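Local coordinates for Hsc70 cochaperone (SGT) (Aspergillus fumigatus, PDB 3SZ7), which acts as an HSC co-chaperone that binds tail-anchored proteins bound for the endoplasmic reticulum and passes them to the GET pathway, using its TPR domain to bind chaperones, at residues Asn19-Arg24 with Ser28-Leu33. Numbering follows the deposited sequence.
Sequences NAAMAR and SKAIDL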
# COMPACT_ATOMS: atom_id res chain seq x y z
N ASN A 19 -12.84 -9.80 -7.91
CA ASN A 19 -13.37 -8.52 -7.48
C ASN A 19 -14.67 -8.67 -6.69
O ASN A 19 -14.91 -7.95 -5.72
CB ASN A 19 -13.59 -7.59 -8.67
CG ASN A 19 -12.30 -6.97 -9.19
OD1 ASN A 19 -11.21 -7.29 -8.72
ND2 ASN A 19 -12.43 -6.09 -10.17
N ALA A 20 -15.51 -9.60 -7.13
CA ALA A 20 -16.77 -9.88 -6.45
C ALA A 20 -16.52 -10.48 -5.08
O ALA A 20 -17.23 -10.19 -4.12
CB ALA A 20 -17.64 -10.80 -7.29
N ALA A 21 -15.49 -11.33 -4.98
CA ALA A 21 -15.12 -11.93 -3.71
C ALA A 21 -14.68 -10.85 -2.72
O ALA A 21 -15.08 -10.86 -1.55
CB ALA A 21 -14.01 -12.96 -3.91
N MET A 22 -13.86 -9.91 -3.19
CA MET A 22 -13.46 -8.77 -2.39
C MET A 22 -14.67 -8.03 -1.83
O MET A 22 -14.70 -7.67 -0.65
CB MET A 22 -12.60 -7.80 -3.22
CG MET A 22 -11.21 -8.31 -3.54
SD MET A 22 -10.19 -8.44 -2.06
CE MET A 22 -10.05 -6.73 -1.58
N ALA A 23 -15.66 -7.80 -2.67
CA ALA A 23 -16.87 -7.09 -2.26
C ALA A 23 -17.58 -7.81 -1.11
O ALA A 23 -18.18 -7.17 -0.25
CB ALA A 23 -17.82 -6.91 -3.44
N ARG A 24 -17.49 -9.13 -1.12
CA ARG A 24 -18.13 -9.95 -0.10
C ARG A 24 -17.22 -10.17 1.10
O ARG A 24 -17.61 -10.82 2.08
CB ARG A 24 -18.55 -11.31 -0.68
CG ARG A 24 -19.60 -11.22 -1.78
CD ARG A 24 -20.07 -12.60 -2.19
NE ARG A 24 -19.00 -13.38 -2.81
CZ ARG A 24 -19.10 -14.68 -3.10
NH1 ARG A 24 -20.20 -15.35 -2.82
NH2 ARG A 24 -18.07 -15.30 -3.67
N SER A 28 -9.68 -14.67 1.21
CA SER A 28 -8.94 -15.87 0.86
C SER A 28 -9.34 -16.36 -0.53
O SER A 28 -8.49 -16.78 -1.32
CB SER A 28 -9.14 -16.96 1.91
OG SER A 28 -8.18 -18.00 1.74
N LYS A 29 -10.63 -16.32 -0.82
CA LYS A 29 -11.12 -16.71 -2.14
C LYS A 29 -10.62 -15.75 -3.21
O LYS A 29 -10.24 -16.17 -4.30
CB LYS A 29 -12.64 -16.78 -2.18
CG LYS A 29 -13.23 -17.97 -1.45
CD LYS A 29 -14.74 -18.03 -1.63
CE LYS A 29 -15.34 -19.26 -0.96
NZ LYS A 29 -16.81 -19.31 -1.16
N ALA A 30 -10.63 -14.45 -2.89
CA ALA A 30 -10.16 -13.44 -3.83
C ALA A 30 -8.71 -13.71 -4.19
O ALA A 30 -8.33 -13.72 -5.36
CB ALA A 30 -10.30 -12.05 -3.24
N ILE A 31 -7.89 -13.95 -3.16
CA ILE A 31 -6.49 -14.29 -3.37
C ILE A 31 -6.35 -15.48 -4.31
O ILE A 31 -5.50 -15.47 -5.20
CB ILE A 31 -5.79 -14.58 -2.03
CG1 ILE A 31 -5.67 -13.29 -1.21
CG2 ILE A 31 -4.42 -15.19 -2.28
CD1 ILE A 31 -5.36 -13.53 0.25
N ASP A 32 -7.17 -16.50 -4.12
CA ASP A 32 -7.07 -17.69 -4.97
C ASP A 32 -7.49 -17.41 -6.41
O ASP A 32 -6.86 -17.89 -7.35
CB ASP A 32 -7.86 -18.87 -4.41
CG ASP A 32 -7.65 -20.14 -5.22
OD1 ASP A 32 -6.54 -20.70 -5.16
OD2 ASP A 32 -8.59 -20.56 -5.93
N LEU A 33 -8.55 -16.63 -6.58
CA LEU A 33 -9.06 -16.28 -7.91
C LEU A 33 -8.09 -15.39 -8.70
O LEU A 33 -7.91 -15.57 -9.90
CB LEU A 33 -10.43 -15.62 -7.80
CG LEU A 33 -11.56 -16.56 -7.37
CD1 LEU A 33 -12.76 -15.79 -6.84
CD2 LEU A 33 -11.97 -17.46 -8.53
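Ala21 and Ala30 meet where the two helices of a TPR hairpin come close to the turn that joins them. Their CB atoms lie 3.9 Å apart, and Ala21 CB is also 3.8 Å from the backbone N of Ala30. With only a methyl on each side, the axes of 19-23 and 28-33 approach to 8.0 Å. They run nearly antiparallel, at 169°.

Larger apolar side chains border this pair. Met22 SD touches Ala30 CB at 3.8 Å, and its CG rests against the same methyl. CG lies beside the backbone N, and the bend at chi2 (-67°) sets the sulfur against Ala30. A further bend at chi3 (-65°) turns CE away. Leu33 reaches Ala21 CB with its CD1 branch, at 4.3 Å, and Lys29 CB also approaches it.

At the margin, the charged Arg24 NH2 and Lys29 NZ are 4.9 Å apart. Glu26, in the turn, forms a salt bridge with Arg24 and a weak, long ion pair with Lys29, which probably eases their repulsion.

Both segments belong to predicted TPR 1, on helices 9-23 and 27-40. Met22 also packs on Tyr27 and Tyr34, and meets Ala54 of helix 45-57, the next helix of the array.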